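Local coordinates for NO-binding heme-dependent sensor protein (Shewanella oneidensis, PDB 4U9B) that binds nitric oxide at a ferrous heme and probably acts as a nitric oxide gas sensor of the H-NOX family, at residues M1-L9 / Y36-L47; R80-F88 / V101-Y110. One frame throughout, in Å; residues are numbered along the deposited sequence. Where two conformers were deposited one is given.

Contact 1: residues M1-L9 / Y36-L47. With HEM (protoporphyrin IX containing Fe), chain B.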
loop_
_atom_site.group_PDB
_atom_site.type_symbol
_atom_site.label_atom_id
_atom_site.label_comp_id
_atom_site.label_asym_id
_atom_site.label_seq_id
_atom_site.Cartn_x
_atom_site.Cartn_y
_atom_site.Cartn_z
ATOM N N MET A 1 10.731 3.835 5.082
ATOM C CA MET A 1 9.440 4.287 4.491
ATOM C C MET A 1 9.666 5.590 3.729
ATOM O O MET A 1 10.009 6.616 4.322
ATOM C CB MET A 1 8.379 4.466 5.584
ATOM C CG MET A 1 6.945 4.610 5.069
ATOM S SD MET A 1 6.303 3.149 4.228
ATOM C CE MET A 1 6.279 1.960 5.566
ATOM N N LYS A 2 9.487 5.547 2.413
ATOM C CA LYS A 2 9.765 6.709 1.580
ATOM C C LYS A 2 8.709 7.788 1.779
ATOM O O LYS A 2 7.552 7.499 2.085
ATOM C CB LYS A 2 9.849 6.310 0.103
ATOM C CG LYS A 2 11.122 5.552 -0.268
ATOM C CD LYS A 2 12.364 6.416 -0.079
ATOM C CE LYS A 2 13.639 5.683 -0.449
ATOM N NZ LYS A 2 14.843 6.465 -0.040
ATOM N N GLY A 3 9.128 9.037 1.608
ATOM C CA GLY A 3 8.265 10.181 1.834
ATOM C C GLY A 3 7.010 10.184 0.985
ATOM O O GLY A 3 5.993 10.736 1.396
ATOM N N ILE A 4 7.073 9.575 -0.197
ATOM C CA ILE A 4 5.912 9.542 -1.083
ATOM C C ILE A 4 4.728 8.893 -0.371
ATOM O O ILE A 4 3.590 9.331 -0.518
ATOM C CB ILE A 4 6.204 8.790 -2.409
ATOM C CG1 ILE A 4 4.926 8.670 -3.242
ATOM C CG2 ILE A 4 6.782 7.406 -2.148
ATOM C CD1 ILE A 4 5.171 8.371 -4.713
ATOM N N ILE A 5 5.003 7.868 0.424
ATOM C CA ILE A 5 3.947 7.184 1.157
ATOM C C ILE A 5 3.307 8.148 2.152
ATOM O O ILE A 5 2.083 8.209 2.269
ATOM C CB ILE A 5 4.482 5.945 1.898
ATOM C CG1 ILE A 5 5.206 5.006 0.923
ATOM C CG2 ILE A 5 3.348 5.217 2.613
ATOM C CD1 ILE A 5 4.347 4.492 -0.224
ATOM N N PHE A 6 4.143 8.907 2.854
ATOM C CA PHE A 6 3.662 9.928 3.774
ATOM C C PHE A 6 2.913 11.033 3.038
ATOM O O PHE A 6 1.931 11.563 3.548
ATOM C CB PHE A 6 4.823 10.537 4.563
ATOM C CG PHE A 6 5.449 9.598 5.545
ATOM C CD1 PHE A 6 4.968 9.511 6.842
ATOM C CD2 PHE A 6 6.519 8.804 5.178
ATOM C CE1 PHE A 6 5.549 8.651 7.752
ATOM C CE2 PHE A 6 7.100 7.940 6.081
ATOM C CZ PHE A 6 6.614 7.862 7.371
ATOM N N ASN A 7 3.380 11.386 1.845
ATOM C CA ASN A 7 2.724 12.432 1.068
ATOM C C ASN A 7 1.303 12.033 0.690
ATOM O O ASN A 7 0.386 12.850 0.763
ATOM C CB ASN A 7 3.520 12.760 -0.199
ATOM C CG ASN A 7 4.852 13.425 0.097
ATOM O OD1 ASN A 7 5.042 14.039 1.154
ATOM N ND2 ASN A 7 5.782 13.312 -0.842
ATOM N N VAL A 8 1.117 10.781 0.283
ATOM C CA VAL A 8 -0.213 10.314 -0.078
ATOM C C VAL A 8 -1.072 10.206 1.181
ATOM O O VAL A 8 -2.267 10.491 1.146
ATOM C CB VAL A 8 -0.167 8.959 -0.816
ATOM C CG1 VAL A 8 -1.570 8.492 -1.161
ATOM C CG2 VAL A 8 0.661 9.078 -2.089
ATOM N N LEU A 9 -0.461 9.809 2.295
ATOM C CA LEU A 9 -1.178 9.756 3.564
ATOM C C LEU A 9 -1.653 11.154 3.937
ATOM O O LEU A 9 -2.777 11.326 4.404
ATOM C CB LEU A 9 -0.300 9.172 4.677
ATOM C CG LEU A 9 -0.964 9.036 6.055
ATOM C CD1 LEU A 9 -2.118 8.050 6.009
ATOM C CD2 LEU A 9 0.045 8.612 7.110
ATOM N N TYR A 36 8.051 15.729 4.960
ATOM C CA TYR A 36 8.269 14.490 4.225
ATOM C C TYR A 36 8.637 14.752 2.768
ATOM O O TYR A 36 7.799 15.127 1.950
ATOM C CB TYR A 36 7.032 13.598 4.324
ATOM C CG TYR A 36 6.833 13.050 5.721
ATOM C CD1 TYR A 36 7.735 12.144 6.263
ATOM C CD2 TYR A 36 5.756 13.445 6.500
ATOM C CE1 TYR A 36 7.567 11.642 7.539
ATOM C CE2 TYR A 36 5.581 12.949 7.779
ATOM C CZ TYR A 36 6.489 12.049 8.293
ATOM O OH TYR A 36 6.325 11.552 9.565
ATOM N N VAL A 37 9.917 14.559 2.472
ATOM C CA VAL A 37 10.450 14.660 1.119
ATOM C C VAL A 37 10.254 13.328 0.406
ATOM O O VAL A 37 10.699 12.292 0.898
ATOM C CB VAL A 37 11.947 15.034 1.138
ATOM C CG1 VAL A 37 12.545 14.993 -0.263
ATOM C CG2 VAL A 37 12.142 16.407 1.771
ATOM N N SER A 38 9.603 13.368 -0.754
ATOM C CA SER A 38 9.199 12.161 -1.480
ATOM C C SER A 38 10.290 11.094 -1.580
ATOM O O SER A 38 10.035 9.910 -1.350
ATOM C CB SER A 38 8.740 12.534 -2.891
ATOM O OG SER A 38 9.824 13.003 -3.679
ATOM N N ALA A 39 11.503 11.522 -1.914
ATOM C CA ALA A 39 12.589 10.600 -2.230
ATOM C C ALA A 39 13.324 10.082 -0.997
ATOM O O ALA A 39 14.072 9.109 -1.087
ATOM C CB ALA A 39 13.582 11.282 -3.169
ATOM N N LYS A 40 13.108 10.725 0.148
ATOM C CA LYS A 40 13.843 10.413 1.371
ATOM C C LYS A 40 13.177 9.297 2.171
ATOM O O LYS A 40 11.954 9.150 2.153
ATOM C CB LYS A 40 13.971 11.673 2.234
ATOM C CG LYS A 40 14.793 11.499 3.506
ATOM C CD LYS A 40 15.302 12.841 4.025
ATOM C CE LYS A 40 16.231 12.672 5.220
ATOM N NZ LYS A 40 15.550 12.952 6.513
ATOM N N SER A 41 13.994 8.524 2.878
ATOM C CA SER A 41 13.506 7.458 3.743
ATOM C C SER A 41 13.262 7.981 5.152
ATOM O O SER A 41 14.062 8.749 5.688
ATOM C CB SER A 41 14.501 6.300 3.778
ATOM O OG SER A 41 14.592 5.672 2.512
ATOM N N TYR A 42 12.148 7.557 5.738
ATOM C CA TYR A 42 11.786 7.923 7.100
ATOM C C TYR A 42 11.433 6.675 7.899
ATOM O O TYR A 42 11.114 5.630 7.329
ATOM C CB TYR A 42 10.614 8.904 7.092
ATOM C CG TYR A 42 10.915 10.184 6.353
ATOM C CD1 TYR A 42 11.484 11.264 7.012
ATOM C CD2 TYR A 42 10.644 10.310 4.995
ATOM C CE1 TYR A 42 11.770 12.433 6.347
ATOM C CE2 TYR A 42 10.928 11.483 4.318
ATOM C CZ TYR A 42 11.491 12.542 5.001
ATOM O OH TYR A 42 11.783 13.716 4.343
ATOM N N ALA A 43 11.509 6.789 9.222
ATOM C CA ALA A 43 11.167 5.687 10.106
ATOM C C ALA A 43 9.725 5.247 9.878
ATOM O O ALA A 43 8.797 6.057 9.943
ATOM C CB ALA A 43 11.375 6.087 11.553
ATOM N N GLU A 44 9.539 3.961 9.608
ATOM C CA GLU A 44 8.205 3.433 9.361
ATOM C C GLU A 44 7.329 3.606 10.599
ATOM O O GLU A 44 6.102 3.643 10.496
ATOM C CB GLU A 44 8.274 1.961 8.955
ATOM C CG GLU A 44 8.815 1.045 10.035
ATOM C CD GLU A 44 9.279 -0.286 9.482
ATOM O OE1 GLU A 44 10.081 -0.286 8.525
ATOM O OE2 GLU A 44 8.835 -1.331 10.002
ATOM N N SER A 45 7.963 3.723 11.763
ATOM C CA SER A 45 7.235 3.927 13.009
ATOM C C SER A 45 6.430 5.222 12.966
ATOM O O SER A 45 5.372 5.314 13.582
ATOM C CB SER A 45 8.192 3.946 14.201
ATOM O OG SER A 45 9.178 4.951 14.048
ATOM N N GLU A 46 6.923 6.220 12.237
ATOM C CA GLU A 46 6.193 7.474 12.115
ATOM C C GLU A 46 4.869 7.229 11.402
ATOM O O GLU A 46 3.826 7.700 11.845
ATOM C CB GLU A 46 7.023 8.529 11.375
ATOM C CG GLU A 46 8.208 9.040 12.185
ATOM C CD GLU A 46 9.037 10.083 11.454
ATOM O OE1 GLU A 46 8.470 10.862 10.660
ATOM O OE2 GLU A 46 10.264 10.121 11.679
ATOM N N LEU A 47 4.914 6.472 10.309
ATOM C CA LEU A 47 3.707 6.152 9.556
ATOM C C LEU A 47 2.730 5.369 10.431
ATOM O O LEU A 47 1.557 5.726 10.540
ATOM C CB LEU A 47 4.048 5.349 8.297
ATOM C CG LEU A 47 2.894 5.119 7.317
ATOM C CD1 LEU A 47 2.723 6.314 6.391
ATOM C CD2 LEU A 47 3.116 3.846 6.517
HETATM C CHA HEM B . 5.500 0.060 -0.889
HETATM C CHB HEM B . 2.487 -3.394 -2.442
HETATM C CHC HEM B . 1.868 -1.046 -6.612
HETATM C CHD HEM B . 5.726 1.681 -5.518
HETATM C C1A HEM B . 4.592 -0.970 -0.896
HETATM C C2A HEM B . 3.993 -1.595 0.266
HETATM C C3A HEM B . 3.161 -2.545 -0.172
HETATM C C4A HEM B . 3.203 -2.557 -1.617
HETATM C CMA HEM B . 2.291 -3.481 0.684
HETATM C CAA HEM B . 4.266 -1.231 1.744
HETATM C CBA HEM B . 5.680 -1.646 2.160
HETATM C CGA HEM B . 5.761 -3.074 2.654
HETATM O O1A HEM B . 6.881 -3.503 3.047
HETATM O O2A HEM B . 4.729 -3.797 2.666
HETATM C C1B HEM B . 2.006 -3.043 -3.679
HETATM C C2B HEM B . 0.940 -3.707 -4.394
HETATM C C3B HEM B . 0.772 -3.064 -5.565
HETATM C C4B HEM B . 1.718 -1.962 -5.597
HETATM C CMB HEM B . 0.215 -4.950 -3.830
HETATM C CAB HEM B . -0.229 -3.323 -6.717
HETATM C CBB HEM B . -1.358 -4.024 -6.575
HETATM C C1C HEM B . 2.867 -0.097 -6.689
HETATM C C2C HEM B . 3.072 0.823 -7.785
HETATM C C3C HEM B . 4.141 1.582 -7.515
HETATM C C4C HEM B . 4.650 1.171 -6.212
HETATM C CMC HEM B . 2.191 0.886 -9.050
HETATM C CAC HEM B . 4.660 2.694 -8.463
HETATM C CBC HEM B . 5.855 3.279 -8.326
HETATM C C1D HEM B . 5.948 1.570 -4.163
HETATM C C2D HEM B . 6.819 2.440 -3.409
HETATM C C3D HEM B . 6.749 1.936 -1.969
HETATM C C4D HEM B . 5.847 0.810 -1.991
HETATM C CMD HEM B . 7.637 3.634 -3.937
HETATM C CAD HEM B . 7.480 2.507 -0.743
HETATM C CBD HEM B . 8.836 1.826 -0.573
HETATM C CGD HEM B . 9.516 2.403 0.640
HETATM O O1D HEM B . 8.799 2.977 1.495
HETATM O O2D HEM B . 10.767 2.290 0.758
HETATM N NA HEM B . 4.080 -1.577 -2.031
HETATM N NB HEM B . 2.456 -1.985 -4.434
HETATM N NC HEM B . 3.850 0.144 -5.747
HETATM N ND HEM B . 5.395 0.626 -3.297
HETATM FE FE HEM B . 4.094 -0.827 -3.936
HETATM O O HOH W 1 10.062 1.360 5.541
HETATM O O HOH W 2 12.223 3.598 2.700
#
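Lys-2 reaches Ser-41 and Ala-39 past a heme propionate. Its CB lies 3.8 Å from HEM O1D; CG leans on the same carboxylate, near O2D; the bend at chi2 (-64°) then turns the chain toward the 36-43 loop, where CD meets Ala-39 O and CE meets Ser-41 OG. At the tip, NZ donates to Ser-41 OG (2.7 Å) and Ala-39 O (2.9 Å), with His-111 O as a third acceptor. The backbone N of Lys-2 donates a nearly straight hydrogen bond (2.8 Å) to HEM O1D. Around Lys-2 the main chains pair: Met-1 N gives to Tyr-42 O, Tyr-42 N returns a bond to Met-1 O, and Gly-3 N donates to Lys-40 O. Gly-3 sits where a CB would run into Val-37 O. One helical turn on, Phe-6 is sandwiched. Tyr-36 covers one face in an offset stack (centroids 3.9 Å apart, planes at 7°), Leu-47 CD1 the opposite face at 4.1 Å from the centroid, and Tyr-42 turns its edge toward the ring. Tyr-36 OH donates to Glu-46 OE1 on the anti lone pair, which helps fix its ring over Phe-6. The contact joins a polar end, where the Met-1 ammonium, water-bridged to HEM O2D, would probably help balance the propionate, to an aromatic cluster packing the start of helix 3-17 against the 36-43 loop and, through Leu-47, helix 44-58.

Contact 2: residues R80-F88 / V101-Y110. With HEM (protoporphyrin IX containing Fe), chain B.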
loop_
_atom_site.group_PDB
_atom_site.type_symbol
_atom_site.label_atom_id
_atom_site.label_comp_id
_atom_site.label_asym_id
_atom_site.label_seq_id
_atom_site.Cartn_x
_atom_site.Cartn_y
_atom_site.Cartn_z
ATOM N N ARG A 80 1.736 9.780 -9.499
ATOM C CA ARG A 80 3.111 10.255 -9.399
ATOM C C ARG A 80 4.062 9.454 -10.290
ATOM O O ARG A 80 5.139 9.937 -10.642
ATOM C CB ARG A 80 3.578 10.202 -7.940
ATOM C CG ARG A 80 2.879 11.210 -7.027
ATOM C CD ARG A 80 3.071 10.854 -5.557
ATOM N NE ARG A 80 2.581 11.890 -4.647
ATOM C CZ ARG A 80 1.299 12.098 -4.356
ATOM N NH1 ARG A 80 0.353 11.356 -4.916
ATOM N NH2 ARG A 80 0.960 13.061 -3.508
ATOM N N HIS A 81 3.663 8.238 -10.654
ATOM C CA HIS A 81 4.490 7.375 -11.498
ATOM C C HIS A 81 3.674 6.780 -12.641
ATOM O O HIS A 81 3.585 5.562 -12.782
ATOM C CB HIS A 81 5.119 6.255 -10.664
ATOM C CG HIS A 81 6.036 6.748 -9.587
ATOM N ND1 HIS A 81 7.222 7.393 -9.859
ATOM C CD2 HIS A 81 5.936 6.693 -8.238
ATOM C CE1 HIS A 81 7.816 7.716 -8.722
ATOM N NE2 HIS A 81 7.057 7.301 -7.726
ATOM N N THR A 82 3.093 7.648 -13.462
ATOM C CA THR A 82 2.199 7.209 -14.527
ATOM C C THR A 82 2.906 6.303 -15.532
ATOM O O THR A 82 2.306 5.359 -16.047
ATOM C CB THR A 82 1.595 8.409 -15.278
ATOM O OG1 THR A 82 2.643 9.173 -15.888
ATOM C CG2 THR A 82 0.807 9.297 -14.325
ATOM N N ASP A 83 4.178 6.584 -15.803
ATOM C CA ASP A 83 4.959 5.788 -16.752
ATOM C C ASP A 83 5.016 4.321 -16.340
ATOM O O ASP A 83 4.984 3.429 -17.187
ATOM C CB ASP A 83 6.385 6.339 -16.877
ATOM C CG ASP A 83 6.520 7.392 -17.966
ATOM O OD1 ASP A 83 5.495 7.971 -18.382
ATOM O OD2 ASP A 83 7.663 7.641 -18.404
ATOM N N VAL A 84 5.103 4.074 -15.038
ATOM C CA VAL A 84 5.192 2.712 -14.528
ATOM C C VAL A 84 3.873 1.969 -14.726
ATOM O O VAL A 84 3.852 0.857 -15.252
ATOM C CB VAL A 84 5.574 2.699 -13.033
ATOM C CG1 VAL A 84 5.555 1.277 -12.476
ATOM C CG2 VAL A 84 6.947 3.327 -12.837
ATOM N N VAL A 85 2.777 2.588 -14.303
ATOM C CA VAL A 85 1.468 1.952 -14.379
ATOM C C VAL A 85 1.024 1.778 -15.831
ATOM O O VAL A 85 0.371 0.791 -16.167
ATOM C CB VAL A 85 0.409 2.761 -13.605
ATOM C CG1 VAL A 85 -0.960 2.095 -13.695
ATOM C CG2 VAL A 85 0.820 2.902 -12.149
ATOM N N ASP A 86 1.384 2.732 -16.687
ATOM C CA ASP A 86 1.020 2.677 -18.105
ATOM C C ASP A 86 1.605 1.457 -18.816
ATOM O O ASP A 86 1.194 1.124 -19.927
ATOM C CB ASP A 86 1.479 3.948 -18.829
ATOM C CG ASP A 86 0.632 5.163 -18.489
ATOM O OD1 ASP A 86 -0.462 4.998 -17.910
ATOM O OD2 ASP A 86 1.063 6.290 -18.814
ATOM N N LYS A 87 2.569 0.798 -18.183
ATOM C CA LYS A 87 3.185 -0.390 -18.763
ATOM C C LYS A 87 2.228 -1.579 -18.836
ATOM O O LYS A 87 2.506 -2.558 -19.530
ATOM C CB LYS A 87 4.420 -0.795 -17.959
ATOM C CG LYS A 87 5.609 0.132 -18.115
ATOM C CD LYS A 87 6.814 -0.421 -17.380
ATOM C CE LYS A 87 8.103 0.225 -17.844
ATOM N NZ LYS A 87 9.283 -0.523 -17.335
ATOM N N PHE A 88 1.108 -1.490 -18.124
ATOM C CA PHE A 88 0.192 -2.620 -17.974
ATOM C C PHE A 88 -1.153 -2.372 -18.645
ATOM O O PHE A 88 -1.778 -1.330 -18.442
ATOM C CB PHE A 88 -0.011 -2.927 -16.492
ATOM C CG PHE A 88 1.267 -3.207 -15.763
ATOM C CD1 PHE A 88 1.931 -4.407 -15.947
ATOM C CD2 PHE A 88 1.812 -2.267 -14.904
ATOM C CE1 PHE A 88 3.112 -4.670 -15.284
ATOM C CE2 PHE A 88 2.992 -2.524 -14.236
ATOM C CZ PHE A 88 3.643 -3.727 -14.426
ATOM N N VAL A 101 8.420 -6.030 -12.694
ATOM C CA VAL A 101 8.378 -4.693 -13.267
ATOM C C VAL A 101 8.345 -3.589 -12.209
ATOM O O VAL A 101 9.188 -2.698 -12.228
ATOM C CB VAL A 101 7.162 -4.549 -14.202
ATOM C CG1 VAL A 101 7.121 -3.171 -14.844
ATOM C CG2 VAL A 101 7.211 -5.623 -15.276
ATOM N N ILE A 102 7.380 -3.643 -11.292
ATOM C CA ILE A 102 7.250 -2.598 -10.277
ATOM C C ILE A 102 8.514 -2.507 -9.428
ATOM O O ILE A 102 9.051 -1.418 -9.226
ATOM C CB ILE A 102 6.043 -2.837 -9.345
ATOM C CG1 ILE A 102 4.735 -2.905 -10.145
ATOM C CG2 ILE A 102 5.962 -1.742 -8.274
ATOM C CD1 ILE A 102 4.271 -1.592 -10.711
ATOM N N HIS A 103 8.979 -3.651 -8.932
ATOM C CA HIS A 103 10.171 -3.707 -8.087
ATOM C C HIS A 103 11.350 -3.030 -8.780
ATOM O O HIS A 103 12.061 -2.224 -8.175
ATOM C CB HIS A 103 10.515 -5.161 -7.751
ATOM C CG HIS A 103 11.505 -5.314 -6.635
ATOM N ND1 HIS A 103 11.126 -5.439 -5.318
ATOM C CD2 HIS A 103 12.859 -5.374 -6.647
ATOM C CE1 HIS A 103 12.203 -5.563 -4.560
ATOM N NE2 HIS A 103 13.265 -5.526 -5.341
ATOM N N LEU A 104 11.538 -3.350 -10.058
ATOM C CA LEU A 104 12.623 -2.775 -10.842
ATOM C C LEU A 104 12.500 -1.265 -10.967
ATOM O O LEU A 104 13.455 -0.532 -10.703
ATOM C CB LEU A 104 12.660 -3.390 -12.245
ATOM C CG LEU A 104 13.735 -2.798 -13.161
ATOM C CD1 LEU A 104 15.112 -3.223 -12.694
ATOM C CD2 LEU A 104 13.510 -3.188 -14.600
ATOM N N GLU A 105 11.331 -0.803 -11.398
ATOM C CA GLU A 105 11.141 0.617 -11.670
ATOM C C GLU A 105 11.245 1.450 -10.397
ATOM O O GLU A 105 11.710 2.587 -10.435
ATOM C CB GLU A 105 9.790 0.856 -12.354
ATOM C CG GLU A 105 9.630 0.159 -13.709
ATOM C CD GLU A 105 10.716 0.528 -14.709
ATOM O OE1 GLU A 105 11.280 1.636 -14.605
ATOM O OE2 GLU A 105 11.003 -0.297 -15.602
ATOM N N VAL A 106 10.818 0.891 -9.268
ATOM C CA VAL A 106 10.944 1.599 -7.996
ATOM C C VAL A 106 12.412 1.715 -7.601
ATOM O O VAL A 106 12.840 2.746 -7.098
ATOM C CB VAL A 106 10.158 0.902 -6.863
ATOM C CG1 VAL A 106 10.489 1.521 -5.500
ATOM C CG2 VAL A 106 8.662 0.993 -7.128
ATOM N N ASN A 107 13.183 0.655 -7.824
ATOM C CA ASN A 107 14.599 0.679 -7.474
ATOM C C ASN A 107 15.405 1.570 -8.411
ATOM O O ASN A 107 16.492 2.038 -8.059
ATOM C CB ASN A 107 15.170 -0.738 -7.472
ATOM C CG ASN A 107 15.009 -1.423 -6.128
ATOM O OD1 ASN A 107 15.782 -1.182 -5.201
ATOM N ND2 ASN A 107 13.997 -2.273 -6.012
ATOM N N LYS A 108 14.868 1.808 -9.603
ATOM C CA LYS A 108 15.479 2.743 -10.540
ATOM C C LYS A 108 15.193 4.186 -10.131
ATOM O O LYS A 108 16.028 5.070 -10.318
ATOM C CB LYS A 108 14.971 2.490 -11.963
ATOM C CG LYS A 108 15.619 1.296 -12.650
ATOM C CD LYS A 108 14.813 0.807 -13.856
ATOM C CE LYS A 108 14.554 1.907 -14.874
ATOM N NZ LYS A 108 13.738 1.416 -16.020
ATOM N N LEU A 109 14.013 4.413 -9.559
ATOM C CA LEU A 109 13.554 5.767 -9.249
ATOM C C LEU A 109 13.872 6.221 -7.824
ATOM O O LEU A 109 13.855 7.419 -7.537
ATOM C CB LEU A 109 12.047 5.868 -9.474
ATOM C CG LEU A 109 11.554 5.743 -10.913
ATOM C CD1 LEU A 109 10.051 5.524 -10.920
ATOM C CD2 LEU A 109 11.913 6.979 -11.718
ATOM N N TYR A 110 14.153 5.269 -6.940
ATOM C CA TYR A 110 14.369 5.566 -5.524
ATOM C C TYR A 110 15.694 5.001 -5.028
ATOM O O TYR A 110 16.145 3.948 -5.484
ATOM C CB TYR A 110 13.223 5.004 -4.673
ATOM C CG TYR A 110 11.898 5.702 -4.886
ATOM C CD1 TYR A 110 11.035 5.306 -5.900
ATOM C CD2 TYR A 110 11.510 6.756 -4.071
ATOM C CE1 TYR A 110 9.825 5.943 -6.097
ATOM C CE2 TYR A 110 10.302 7.397 -4.258
ATOM C CZ TYR A 110 9.464 6.988 -5.275
ATOM O OH TYR A 110 8.261 7.627 -5.468
HETATM C CHA HEM B . 5.500 0.060 -0.889
HETATM C CHB HEM B . 2.487 -3.394 -2.442
HETATM C CHC HEM B . 1.868 -1.046 -6.612
HETATM C CHD HEM B . 5.726 1.681 -5.518
HETATM C C1A HEM B . 4.592 -0.970 -0.896
HETATM C C2A HEM B . 3.993 -1.595 0.266
HETATM C C3A HEM B . 3.161 -2.545 -0.172
HETATM C C4A HEM B . 3.203 -2.557 -1.617
HETATM C CMA HEM B . 2.291 -3.481 0.684
HETATM C CAA HEM B . 4.266 -1.231 1.744
HETATM C CBA HEM B . 5.680 -1.646 2.160
HETATM C CGA HEM B . 5.761 -3.074 2.654
HETATM O O1A HEM B . 6.881 -3.503 3.047
HETATM O O2A HEM B . 4.729 -3.797 2.666
HETATM C C1B HEM B . 2.006 -3.043 -3.679
HETATM C C2B HEM B . 0.940 -3.707 -4.394
HETATM C C3B HEM B . 0.772 -3.064 -5.565
HETATM C C4B HEM B . 1.718 -1.962 -5.597
HETATM C CMB HEM B . 0.215 -4.950 -3.830
HETATM C CAB HEM B . -0.229 -3.323 -6.717
HETATM C CBB HEM B . -1.358 -4.024 -6.575
HETATM C C1C HEM B . 2.867 -0.097 -6.689
HETATM C C2C HEM B . 3.072 0.823 -7.785
HETATM C C3C HEM B . 4.141 1.582 -7.515
HETATM C C4C HEM B . 4.650 1.171 -6.212
HETATM C CMC HEM B . 2.191 0.886 -9.050
HETATM C CAC HEM B . 4.660 2.694 -8.463
HETATM C CBC HEM B . 5.855 3.279 -8.326
HETATM C C1D HEM B . 5.948 1.570 -4.163
HETATM C C2D HEM B . 6.819 2.440 -3.409
HETATM C C3D HEM B . 6.749 1.936 -1.969
HETATM C C4D HEM B . 5.847 0.810 -1.991
HETATM C CMD HEM B . 7.637 3.634 -3.937
HETATM C CAD HEM B . 7.480 2.507 -0.743
HETATM C CBD HEM B . 8.836 1.826 -0.573
HETATM C CGD HEM B . 9.516 2.403 0.640
HETATM O O1D HEM B . 8.799 2.977 1.495
HETATM O O2D HEM B . 10.767 2.290 0.758
HETATM N NA HEM B . 4.080 -1.577 -2.031
HETATM N NB HEM B . 2.456 -1.985 -4.434
HETATM N NC HEM B . 3.850 0.144 -5.747
HETATM N ND HEM B . 5.395 0.626 -3.297
HETATM FE FE HEM B . 4.094 -0.827 -3.936
#
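His-81 and Tyr-110 meet rim to rim, their planes 69° apart. Tyr-110 OH lies at the imidazole edge, hydrogen-bonded to His-81 NE2 at 2.6 Å, while Arg-80 CB rises over one His-81 face, offset toward the rim. Tyr-110 carries the heme methyl CMD over one of its own faces, and His-81 CD2 comes within 3.4 Å of the heme vinyl carbon CBC, so this bonded pair borders the porphyrin. Leu-109 CD1 slides past His-81 on the ND1 side. The third ring, Phe-88, has Lys-87 CB above one face, and its CZ butts against Val-101 CG1 at 3.5 Å. Between these rings Val-84 CG1 packs on Ile-102 CD1, which also touches the heme methyl CMC (3.6 Å). With CG2 anti to the backbone N, Ile-102 places CG2 over the porphyrin face at NC; Ile-102 also borders bound nitric oxide. On the side away from the heme, Lys-87 NZ forms a salt bridge to Glu-105 OE2, and Lys-108 NZ meets Glu-105 OE1 on its syn side at 2.8 Å. Replacing Glu-105 with alanine removes the shared carboxylate and would probably leave Lys-87 NZ and Lys-108 NZ, 5.0 Å apart, without their common anion. The helix carrying His-103, axial heme ligand in another form of this protein, is thus fixed against the heme by apolar packing, its charges kept on the far side.

In the fold
Contacts 1 and 2, their centres 18 Å apart, hold different parts of one heme: residues 1-9 grip a propionate, whereas 80-88 and 101-110 line the methyl and vinyl side, and Ile-102 of the second segment also borders the nitric oxide. They meet at Ile-4, whose CD1 sits 3.3 Å from Tyr-110 OH and 3.4 Å from Arg-80 CD, so helix 3-17 backs onto the hydrogen-bonded His-81 and Tyr-110. Ser-114, Tyr-132, Ser-134 and Arg-136 add further hydrogen bonds to the heme. On the helix of contact 2, His-103 NE2 lies 10.4 Å from HEM FE, consistent with the cleaved iron-histidine bond of the NO-bound state.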